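Local coordinates for protein transcriptional regulator (Mesorhizobium loti, PDB 3BHQ) that probably binds cis-regulatory DNA and regulates transcription as a member of the TetR family, at residues 13-16 against 17-21; 45-48 against 49-53; 65-68 against 69-73. All coordinates share one frame; numbering follows the deposited sequence.

Contact 1. Residues 13-16 against 17-21; sequences KDRE and IIQAA
Ile17 folds its longer branch back over the turn of helix that precedes it: CG1 lies 3.2 Å from the carbonyl oxygen of Lys13, and the terminal CD1 runs on to 4.1 Å from Asp14 OD1. CG1 stands anti to the carbonyl carbon of its own residue (chi1 -65°), which lays this branch beside the backbone N and leaves CG2 to point into the domain. The same carbonyl of Lys13 takes the Ile17 N-H at 2.9 Å, so the oxygen accepts from the backbone while the CG1 methylene lies against it. Ile18 repeats the arrangement one residue on, its CG1 3.4 Å from Asp14 O. On the outer side, Arg15 and Gln19 lie alongside one another and point the same way, NH1 and OE1 4.1 Å apart, with Gln19 OE1 at the guanidinium edge and the two flat groups turned by 34°. This is regular alpha-helix, the first helix of a TetR-type DNA-binding domain: Ile17, Ile18, Ala20 and Ala21 face the neighbouring helices, while Arg15 and Gln19 are exposed. With an alanine at Ile17, the space against Val49 and Phe53 is likely to be left unfilled and Asp14 OD1 to lose the methyl beside it. Further out, Lys13 NZ makes a salt bridge to Glu16 OE1 at 2.9 Å, meeting that oxygen nearly along its C-O bond. Asp14 OD1 is hydrogen-bonded to His52 of helix 46-53, and Arg15 NE forms a salt bridge with Glu7. Ala20 packs on Ala42 of helix 35-42, and Ala21 on Ile38 there and on Leu59 and Val63 of helix 56-83.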
ATOM      1  N   LYS A  13     -30.772  -9.556  10.849  1.00 26.94           N
ATOM      2  CA  LYS A  13     -30.266  -8.863  12.033  1.00 27.38           C
ATOM      3  C   LYS A  13     -28.749  -8.869  12.081  1.00 23.88           C
ATOM      4  O   LYS A  13     -28.153  -7.849  12.375  1.00 23.80           O
ATOM      5  CB  LYS A  13     -30.867  -9.394  13.356  1.00 31.16           C
ATOM      6  CG  LYS A  13     -32.010  -8.554  13.878  1.00 42.37           C
ATOM      7  CD  LYS A  13     -31.460  -7.218  14.430  1.00 52.56           C
ATOM      8  CE  LYS A  13     -32.477  -6.084  14.364  1.00 54.88           C
ATOM      9  NZ  LYS A  13     -31.745  -4.797  14.174  1.00 55.90           N
ATOM     10  N   ASP A  14     -28.121  -9.999  11.783  1.00 24.09           N
ATOM     11  CA  ASP A  14     -26.648 -10.066  11.761  1.00 23.59           C
ATOM     12  C   ASP A  14     -26.015  -9.135  10.710  1.00 21.78           C
ATOM     13  O   ASP A  14     -25.032  -8.477  10.984  1.00 22.27           O
ATOM     14  CB  ASP A  14     -26.131 -11.502  11.606  1.00 25.72           C
ATOM     15  CG  ASP A  14     -26.323 -12.347  12.876  1.00 28.39           C
ATOM     16  OD1 ASP A  14     -26.754 -11.850  13.947  1.00 25.63           O
ATOM     17  OD2 ASP A  14     -26.019 -13.547  12.795  1.00 30.81           O
ATOM     18  N   ARG A  15     -26.616  -9.077   9.529  1.00 24.04           N
ATOM     19  CA  ARG A  15     -26.200  -8.123   8.497  1.00 25.92           C
ATOM     20  C   ARG A  15     -26.328  -6.677   8.999  1.00 22.87           C
ATOM     21  O   ARG A  15     -25.419  -5.867   8.787  1.00 23.61           O
ATOM     22  CB  ARG A  15     -27.029  -8.308   7.216  1.00 28.43           C
ATOM     23  CG  ARG A  15     -26.693  -7.300   6.091  1.00 30.18           C
ATOM     24  CD  ARG A  15     -27.415  -7.594   4.771  1.00 35.33           C
ATOM     25  NE  ARG A  15     -28.858  -7.768   4.919  1.00 42.23           N
ATOM     26  CZ  ARG A  15     -29.740  -6.786   5.143  1.00 46.58           C
ATOM     27  NH1 ARG A  15     -29.379  -5.496   5.233  1.00 49.43           N
ATOM     28  NH2 ARG A  15     -31.025  -7.108   5.264  1.00 51.01           N
ATOM     29  N   GLU A  16     -27.455  -6.363   9.652  1.00 21.59           N
ATOM     30  CA  GLU A  16     -27.671  -5.016  10.212  1.00 23.03           C
ATOM     31  C   GLU A  16     -26.640  -4.658  11.277  1.00 21.82           C
ATOM     32  O   GLU A  16     -26.150  -3.529  11.331  1.00 21.46           O
ATOM     33  CB  GLU A  16     -29.094  -4.868  10.752  1.00 24.36           C
ATOM     34  CG  GLU A  16     -30.154  -4.860   9.642  1.00 26.56           C
ATOM     35  CD  GLU A  16     -31.588  -4.982  10.112  1.00 27.15           C
ATOM     36  OE1 GLU A  16     -31.856  -5.217  11.305  1.00 30.16           O
ATOM     37  OE2 GLU A  16     -32.470  -4.862   9.238  1.00 39.28           O
ATOM     38  N   ILE A  17     -26.316  -5.636  12.132  1.00 20.70           N
ATOM     39  CA  ILE A  17     -25.312  -5.442  13.160  1.00 18.36           C
ATOM     40  C   ILE A  17     -23.922  -5.173  12.524  1.00 18.69           C
ATOM     41  O   ILE A  17     -23.216  -4.269  12.958  1.00 19.31           O
ATOM     42  CB  ILE A  17     -25.256  -6.647  14.147  1.00 17.49           C
ATOM     43  CG1 ILE A  17     -26.562  -6.733  14.927  1.00 18.22           C
ATOM     44  CG2 ILE A  17     -24.068  -6.526  15.091  1.00 16.46           C
ATOM     45  CD1 ILE A  17     -26.768  -8.090  15.641  1.00 19.77           C
ATOM     46  N   ILE A  18     -23.537  -5.990  11.543  1.00 20.95           N
ATOM     47  CA  ILE A  18     -22.245  -5.805  10.861  1.00 21.16           C
ATOM     48  C   ILE A  18     -22.189  -4.446  10.136  1.00 20.62           C
ATOM     49  O   ILE A  18     -21.182  -3.737  10.191  1.00 23.09           O
ATOM     50  CB  ILE A  18     -21.924  -6.984   9.913  1.00 20.79           C
ATOM     51  CG1 ILE A  18     -21.666  -8.253  10.727  1.00 21.85           C
ATOM     52  CG2 ILE A  18     -20.690  -6.664   9.055  1.00 23.03           C
ATOM     53  CD1 ILE A  18     -21.755  -9.540   9.928  1.00 25.77           C
ATOM     54  N   GLN A  19     -23.293  -4.066   9.510  1.00 20.67           N
ATOM     55  CA  GLN A  19     -23.379  -2.747   8.838  1.00 23.46           C
ATOM     56  C   GLN A  19     -23.151  -1.604   9.854  1.00 20.76           C
ATOM     57  O   GLN A  19     -22.379  -0.651   9.619  1.00 22.10           O
ATOM     58  CB  GLN A  19     -24.733  -2.653   8.136  1.00 24.67           C
ATOM     59  CG  GLN A  19     -24.976  -1.424   7.297  1.00 32.85           C
ATOM     60  CD  GLN A  19     -26.399  -1.382   6.705  1.00 35.92           C
ATOM     61  OE1 GLN A  19     -27.123  -2.398   6.643  1.00 50.09           O
ATOM     62  NE2 GLN A  19     -26.801  -0.192   6.271  1.00 54.32           N
ATOM     63  N   ALA A  20     -23.857  -1.678  10.998  1.00 21.51           N
ATOM     64  CA  ALA A  20     -23.691  -0.708  12.062  1.00 21.08           C
ATOM     65  C   ALA A  20     -22.290  -0.684  12.637  1.00 21.31           C
ATOM     66  O   ALA A  20     -21.714   0.366  12.879  1.00 21.13           O
ATOM     67  CB  ALA A  20     -24.724  -0.974  13.193  1.00 21.08           C
ATOM     68  N   ALA A  21     -21.707  -1.870  12.829  1.00 19.75           N
ATOM     69  CA  ALA A  21     -20.362  -1.983  13.377  1.00 18.73           C
ATOM     70  C   ALA A  21     -19.338  -1.378  12.425  1.00 18.28           C
ATOM     71  O   ALA A  21     -18.417  -0.737  12.860  1.00 19.42           O
ATOM     72  CB  ALA A  21     -20.024  -3.451  13.695  1.00 18.29           C
TER

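Contact 2. Residues 45-48 against 49-53; sequences SKQT and VYKHF
Lys46 crosses the edge of the Tyr50 ring obliquely, with CG near the ring plane 3.7 Å from Tyr50 CE2 and CE rising out of that plane. CG stands anti to the backbone N (chi1 173°) and the chain beyond is extended, which carries the ammonium past the ring toward the phenol end; there Lys46 NZ and Tyr50 OH both meet Glu36 OE2, one by a salt bridge and the other by a hydrogen bond. On another side of the helix, Thr48 sets its methyl over one face of His52 in a CH-pi contact, CG2 lying 4.2 Å from the ring centroid and 16° off the normal, displaced toward the rim. His52 ND1 is hydrogen-bonded to Asp14 of helix 9-28, which helps to fix the ring under that methyl. A water links Thr48 OG1 and Lys51, accepting from Lys51 NZ at 2.9 Å. Gln47 crosses Lys51, Gln47 NE2 lying 3.9 Å from Lys51 CD. Ser45 is the N-cap: its OG accepts from Thr48 N at 3.0 Å, at a nearly straight 165°, and so occupies an amide of the first turn that has no helical acceptor. Helix 46-53 is the second helix of the predicted helix-turn-helix, the one that in TetR relatives enters the major groove. Its buried side is Val49, against Met35 and Ala39 of helix 35-42 and Ile17 of helix 9-28, and Phe53, which sits between helix 9-28 and helix 56-83.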
ATOM      1  N   SER A  45     -30.821  -5.811  20.458  1.00 17.31           N
ATOM      2  CA  SER A  45     -30.570  -5.881  21.885  1.00 15.75           C
ATOM      3  C   SER A  45     -29.081  -6.173  22.103  1.00 16.89           C
ATOM      4  O   SER A  45     -28.415  -6.821  21.277  1.00 16.33           O
ATOM      5  CB  SER A  45     -31.409  -6.961  22.541  1.00 16.81           C
ATOM      6  OG  SER A  45     -30.858  -8.229  22.217  1.00 18.02           O
ATOM      7  N   LYS A  46     -28.557  -5.707  23.235  1.00 18.59           N
ATOM      8  CA  LYS A  46     -27.180  -5.965  23.676  1.00 19.98           C
ATOM      9  C   LYS A  46     -26.962  -7.487  23.732  1.00 16.94           C
ATOM     10  O   LYS A  46     -25.928  -7.994  23.299  1.00 18.14           O
ATOM     11  CB  LYS A  46     -26.988  -5.310  25.068  1.00 24.17           C
ATOM     12  CG  LYS A  46     -25.687  -5.591  25.786  1.00 29.06           C
ATOM     13  CD  LYS A  46     -25.620  -4.840  27.130  1.00 29.75           C
ATOM     14  CE  LYS A  46     -24.343  -5.269  27.916  1.00 44.24           C
ATOM     15  NZ  LYS A  46     -23.856  -4.286  28.938  1.00 45.95           N
ATOM     16  N   GLN A  47     -27.949  -8.186  24.279  1.00 18.60           N
ATOM     17  CA  GLN A  47     -27.925  -9.667  24.361  1.00 19.75           C
ATOM     18  C   GLN A  47     -27.672 -10.323  23.019  1.00 20.34           C
ATOM     19  O   GLN A  47     -26.796 -11.171  22.909  1.00 18.30           O
ATOM     20  CB  GLN A  47     -29.217 -10.205  24.957  1.00 21.85           C
ATOM     21  CG  GLN A  47     -29.181 -10.247  26.485  1.00 25.26           C
ATOM     22  CD  GLN A  47     -28.508 -11.480  26.970  1.00 26.78           C
ATOM     23  OE1 GLN A  47     -27.351 -11.449  27.391  1.00 31.21           O
ATOM     24  NE2 GLN A  47     -29.208 -12.603  26.843  1.00 28.56           N
ATOM     25  N   THR A  48     -28.442  -9.913  22.002  1.00 19.46           N
ATOM     26  CA  THR A  48     -28.239 -10.472  20.657  1.00 19.07           C
ATOM     27  C   THR A  48     -26.837 -10.222  20.119  1.00 20.33           C
ATOM     28  O   THR A  48     -26.205 -11.143  19.594  1.00 18.67           O
ATOM     29  CB  THR A  48     -29.273  -9.916  19.682  1.00 17.15           C
ATOM     30  OG1 THR A  48     -30.561 -10.331  20.106  1.00 21.73           O
ATOM     31  CG2 THR A  48     -28.962 -10.351  18.238  1.00 23.87           C
ATOM     32  N   VAL A  49     -26.316  -9.000  20.260  1.00 17.78           N
ATOM     33  CA  VAL A  49     -24.964  -8.694  19.768  1.00 17.56           C
ATOM     34  C   VAL A  49     -23.890  -9.569  20.472  1.00 18.21           C
ATOM     35  O   VAL A  49     -23.055 -10.184  19.810  1.00 17.71           O
ATOM     36  CB  VAL A  49     -24.664  -7.168  19.822  1.00 17.89           C
ATOM     37  CG1 VAL A  49     -23.280  -6.873  19.267  1.00 19.24           C
ATOM     38  CG2 VAL A  49     -25.732  -6.398  19.037  1.00 20.01           C
ATOM     39  N   TYR A  50     -23.981  -9.725  21.798  1.00 19.00           N
ATOM     40  CA  TYR A  50     -23.053 -10.606  22.533  1.00 18.88           C
ATOM     41  C   TYR A  50     -23.207 -12.086  22.173  1.00 19.25           C
ATOM     42  O   TYR A  50     -22.201 -12.790  22.010  1.00 19.21           O
ATOM     43  CB  TYR A  50     -23.134 -10.381  24.056  1.00 20.04           C
ATOM     44  CG  TYR A  50     -22.350  -9.160  24.520  1.00 21.06           C
ATOM     45  CD1 TYR A  50     -20.967  -9.204  24.671  1.00 29.50           C
ATOM     46  CD2 TYR A  50     -23.001  -7.966  24.820  1.00 21.86           C
ATOM     47  CE1 TYR A  50     -20.248  -8.082  25.112  1.00 28.77           C
ATOM     48  CE2 TYR A  50     -22.291  -6.827  25.229  1.00 27.73           C
ATOM     49  CZ  TYR A  50     -20.931  -6.899  25.395  1.00 30.68           C
ATOM     50  OH  TYR A  50     -20.270  -5.782  25.851  1.00 31.37           O
ATOM     51  N   LYS A  51     -24.450 -12.537  22.029  1.00 19.33           N
ATOM     52  CA  LYS A  51     -24.714 -13.942  21.702  1.00 19.72           C
ATOM     53  C   LYS A  51     -24.141 -14.318  20.330  1.00 19.72           C
ATOM     54  O   LYS A  51     -23.588 -15.422  20.136  1.00 19.38           O
ATOM     55  CB  LYS A  51     -26.219 -14.257  21.784  1.00 19.50           C
ATOM     56  CG  LYS A  51     -26.739 -14.336  23.219  1.00 20.53           C
ATOM     57  CD  LYS A  51     -28.254 -14.124  23.346  1.00 22.10           C
ATOM     58  CE  LYS A  51     -29.094 -15.223  22.726  1.00 22.67           C
ATOM     59  NZ  LYS A  51     -30.542 -15.012  23.025  1.00 17.16           N
ATOM     60  N   HIS A  52     -24.283 -13.400  19.378  1.00 19.58           N
ATOM     61  CA  HIS A  52     -23.899 -13.668  17.980  1.00 20.36           C
ATOM     62  C   HIS A  52     -22.490 -13.276  17.608  1.00 19.86           C
ATOM     63  O   HIS A  52     -21.920 -13.859  16.666  1.00 19.50           O
ATOM     64  CB  HIS A  52     -24.891 -12.987  17.031  1.00 20.37           C
ATOM     65  CG  HIS A  52     -26.265 -13.556  17.093  1.00 22.78           C
ATOM     66  ND1 HIS A  52     -27.213 -13.310  16.119  1.00 26.96           N
ATOM     67  CD2 HIS A  52     -26.835 -14.427  17.968  1.00 24.92           C
ATOM     68  CE1 HIS A  52     -28.327 -13.964  16.426  1.00 31.60           C
ATOM     69  NE2 HIS A  52     -28.127 -14.645  17.543  1.00 26.72           N
ATOM     70  N   PHE A  53     -21.877 -12.334  18.325  1.00 18.00           N
ATOM     71  CA  PHE A  53     -20.555 -11.846  17.998  1.00 17.95           C
ATOM     72  C   PHE A  53     -19.523 -11.851  19.120  1.00 19.57           C
ATOM     73  O   PHE A  53     -18.374 -11.477  18.846  1.00 20.63           O
ATOM     74  CB  PHE A  53     -20.657 -10.462  17.353  1.00 17.72           C
ATOM     75  CG  PHE A  53     -21.410 -10.483  16.047  1.00 17.97           C
ATOM     76  CD1 PHE A  53     -20.786 -10.974  14.910  1.00 21.97           C
ATOM     77  CD2 PHE A  53     -22.726 -10.096  15.961  1.00 22.59           C
ATOM     78  CE1 PHE A  53     -21.467 -11.046  13.682  1.00 19.84           C
ATOM     79  CE2 PHE A  53     -23.430 -10.176  14.735  1.00 23.29           C
ATOM     80  CZ  PHE A  53     -22.786 -10.636  13.596  1.00 23.67           C
TER
HETATM   81  O   HOH W   1     -31.211 -12.249  22.379  1.00 31.02           O

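Contact 3. Residues 65-68 against 69-73; sequences LSTA and SQVND. With EDO (1,2-ethanediol), chain I.
Gln70 places CG anti to its own carbonyl carbon (chi1 -69°) and then runs extended, so that the amide doubles back along the preceding turn. Ser66, in one of its two conformers, holds OG anti to its backbone N (chi1 -178°), and Gln70 NE2 comes to 2.8 Å from Ser66 OG. The bond is weak and tentative, because it rests on that one conformer and the N-H points well away from the line to the oxygen (117°). On the way, Gln70 CG passes 3.2 Å from the carbonyl oxygen of Ser66, which already accepts the Gln70 backbone N-H. Asn72 makes a firmer side-chain link. Its ND2 donates to Ala68 O over 2.9 Å, with that oxygen almost in the plane of the side-chain amide, while Asn72 N reaches the same oxygen at 3.1 Å from the opposite face of the carbonyl plane. One carbonyl is thus gripped twice by a single residue. Asn72 ND2 also donates to Gly133 O of helix 123-150, tying that helix to helix 56-83. On another side, Val71 CG2 lies 3.3 Å from Thr67 O, and the two CG2 methyls of Thr67 and Val71 stand 4.2 Å apart; both side chains pack on Leu108 of helix 106-117. Thr67 OG1 bonds O1 of an ethanediol, probably from the crystallisation liquor, at 2.7 Å; either hydroxyl may be the donor. Helix 56-83 is the long helix that leads from the DNA-binding domain into the C-terminal domain in TetR-type regulators. The chemistry implies a division of labour round this helix: the buried Asn72 spends both hydrogens of its amide nitrogen on backbone carbonyls and is likely to be held in one rotation, whereas the bent Ser66-Gln70 link probably adds little restraint.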
ATOM      1  N   LEU A  65     -14.298  -9.369   7.136  1.00 18.64           N
ATOM      2  CA  LEU A  65     -14.734 -10.412   6.212  1.00 18.77           C
ATOM      3  C   LEU A  65     -15.923 -10.006   5.348  1.00 18.99           C
ATOM      4  O   LEU A  65     -15.962 -10.355   4.169  1.00 19.54           O
ATOM      5  CB  LEU A  65     -15.033 -11.719   6.939  1.00 18.19           C
ATOM      6  CG  LEU A  65     -13.863 -12.391   7.621  1.00 19.08           C
ATOM      7  CD1 LEU A  65     -14.388 -13.569   8.478  1.00 21.74           C
ATOM      8  CD2 LEU A  65     -12.834 -12.879   6.603  1.00 21.29           C
ATOM      9  N   SER A  66     -16.902  -9.293   5.915  1.00 18.50           N
ATOM     10  CA  SER A  66     -18.071  -8.829   5.150  0.50 17.53           C
ATOM     11  C   SER A  66     -17.663  -7.867   4.040  1.00 19.30           C
ATOM     12  O   SER A  66     -18.124  -7.987   2.919  1.00 20.73           O
ATOM     13  CB  SER A  66     -19.095  -8.139   6.065  0.50 19.04           C
ATOM     14  OG  SER A  66     -20.251  -7.729   5.342  0.50 18.39           O
ATOM     15  N   THR A  67     -16.781  -6.933   4.375  1.00 19.48           N
ATOM     16  CA  THR A  67     -16.294  -5.960   3.393  1.00 20.18           C
ATOM     17  C   THR A  67     -15.497  -6.687   2.280  1.00 20.11           C
ATOM     18  O   THR A  67     -15.717  -6.413   1.087  1.00 19.52           O
ATOM     19  CB  THR A  67     -15.495  -4.851   4.064  1.00 21.23           C
ATOM     20  OG1 THR A  67     -16.391  -4.061   4.843  1.00 23.00           O
ATOM     21  CG2 THR A  67     -14.868  -3.953   2.987  1.00 21.13           C
ATOM     22  N   ALA A  68     -14.674  -7.658   2.661  1.00 18.53           N
ATOM     23  CA  ALA A  68     -13.895  -8.439   1.686  1.00 19.34           C
ATOM     24  C   ALA A  68     -14.829  -9.161   0.735  1.00 20.01           C
ATOM     25  O   ALA A  68     -14.606  -9.183  -0.469  1.00 20.46           O
ATOM     26  CB  ALA A  68     -12.982  -9.436   2.383  1.00 18.62           C
ATOM     27  N   SER A  69     -15.903  -9.744   1.281  1.00 20.40           N
ATOM     28  CA  SER A  69     -16.884 -10.427   0.448  1.00 20.90           C
ATOM     29  C   SER A  69     -17.617  -9.495  -0.519  1.00 20.50           C
ATOM     30  O   SER A  69     -17.798  -9.818  -1.695  1.00 22.06           O
ATOM     31  CB  SER A  69     -17.926 -11.107   1.358  1.00 22.04           C
ATOM     32  OG  SER A  69     -18.898 -11.769   0.589  1.00 29.23           O
ATOM     33  N   GLN A  70     -18.043  -8.348  -0.013  1.00 21.25           N
ATOM     34  CA  GLN A  70     -18.792  -7.362  -0.816  1.00 23.19           C
ATOM     35  C   GLN A  70     -17.951  -6.831  -1.980  1.00 22.31           C
ATOM     36  O   GLN A  70     -18.413  -6.765  -3.115  1.00 21.94           O
ATOM     37  CB  GLN A  70     -19.251  -6.188   0.051  1.00 23.65           C
ATOM     38  CG  GLN A  70     -20.336  -6.546   1.062  1.00 31.44           C
ATOM     39  CD  GLN A  70     -20.510  -5.451   2.121  1.00 34.45           C
ATOM     40  OE1 GLN A  70     -20.270  -4.262   1.861  1.00 47.46           O
ATOM     41  NE2 GLN A  70     -20.899  -5.856   3.326  1.00 45.82           N
ATOM     42  N   VAL A  71     -16.710  -6.483  -1.682  1.00 21.50           N
ATOM     43  CA  VAL A  71     -15.781  -6.000  -2.716  1.00 21.79           C
ATOM     44  C   VAL A  71     -15.524  -7.066  -3.759  1.00 23.26           C
ATOM     45  O   VAL A  71     -15.604  -6.797  -4.957  1.00 24.12           O
ATOM     46  CB  VAL A  71     -14.466  -5.468  -2.078  1.00 23.04           C
ATOM     47  CG1 VAL A  71     -13.448  -5.101  -3.157  1.00 29.06           C
ATOM     48  CG2 VAL A  71     -14.787  -4.242  -1.222  1.00 25.26           C
ATOM     49  N   ASN A  72     -15.262  -8.291  -3.314  1.00 21.88           N
ATOM     50  CA  ASN A  72     -15.027  -9.374  -4.249  1.00 20.51           C
ATOM     51  C   ASN A  72     -16.216  -9.740  -5.121  1.00 22.00           C
ATOM     52  O   ASN A  72     -16.005 -10.136  -6.260  1.00 22.78           O
ATOM     53  CB  ASN A  72     -14.368 -10.561  -3.582  1.00 21.29           C
ATOM     54  CG  ASN A  72     -12.888 -10.370  -3.470  1.00 27.52           C
ATOM     55  OD1 ASN A  72     -12.167 -10.629  -4.448  1.00 29.26           O
ATOM     56  ND2 ASN A  72     -12.411  -9.877  -2.311  1.00 21.09           N
ATOM     57  N   ASP A  73     -17.440  -9.590  -4.609  1.00 22.60           N
ATOM     58  CA  ASP A  73     -18.647  -9.831  -5.436  1.00 22.55           C
ATOM     59  C   ASP A  73     -18.675  -8.835  -6.586  1.00 23.47           C
ATOM     60  O   ASP A  73     -18.981  -9.215  -7.727  1.00 22.13           O
ATOM     61  CB  ASP A  73     -19.949  -9.751  -4.625  1.00 23.89           C
ATOM     62  CG  ASP A  73     -20.121 -10.909  -3.651  1.00 29.58           C
ATOM     63  OD1 ASP A  73     -19.389 -11.907  -3.751  1.00 27.05           O
ATOM     64  OD2 ASP A  73     -21.002 -10.806  -2.776  1.00 32.03           O
TER
HETATM   65  C1  EDO I 217     -16.624  -0.629   3.313  1.00 38.45           C
HETATM   66  O1  EDO I 217     -17.344  -1.760   3.800  1.00 31.63           O
HETATM   67  C2  EDO I 217     -16.796   0.452   4.351  1.00 40.29           C
HETATM   68  O2  EDO I 217     -18.174   0.824   4.364  1.00 38.58           O

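In the fold
Contacts 1, 2 and 3 follow in series along the chain, on helix 9-28, helix 46-53 and helix 56-83. Contacts 1 and 2 have centres 11 Å apart and touch directly: Asp14 OD1 lies 2.7 Å from His52 ND1, a probable hydrogen bond, and Ile17 CG2 packs 3.7 Å from Phe53 CE2. Contact 3 meets contact 1, whose centre is 14 Å away, with Ile18 CG2 and Ser66 CB 3.7 Å apart. Contact 2 lies 23 Å from contact 3, centre to centre, without touching it. Helix 9-28 packs against both other helices, which also meet each other through Phe53. Contacts 1 and 2 thus belong to the packed DNA-binding domain, contact 3 to the long helix leading toward the C-terminal domain.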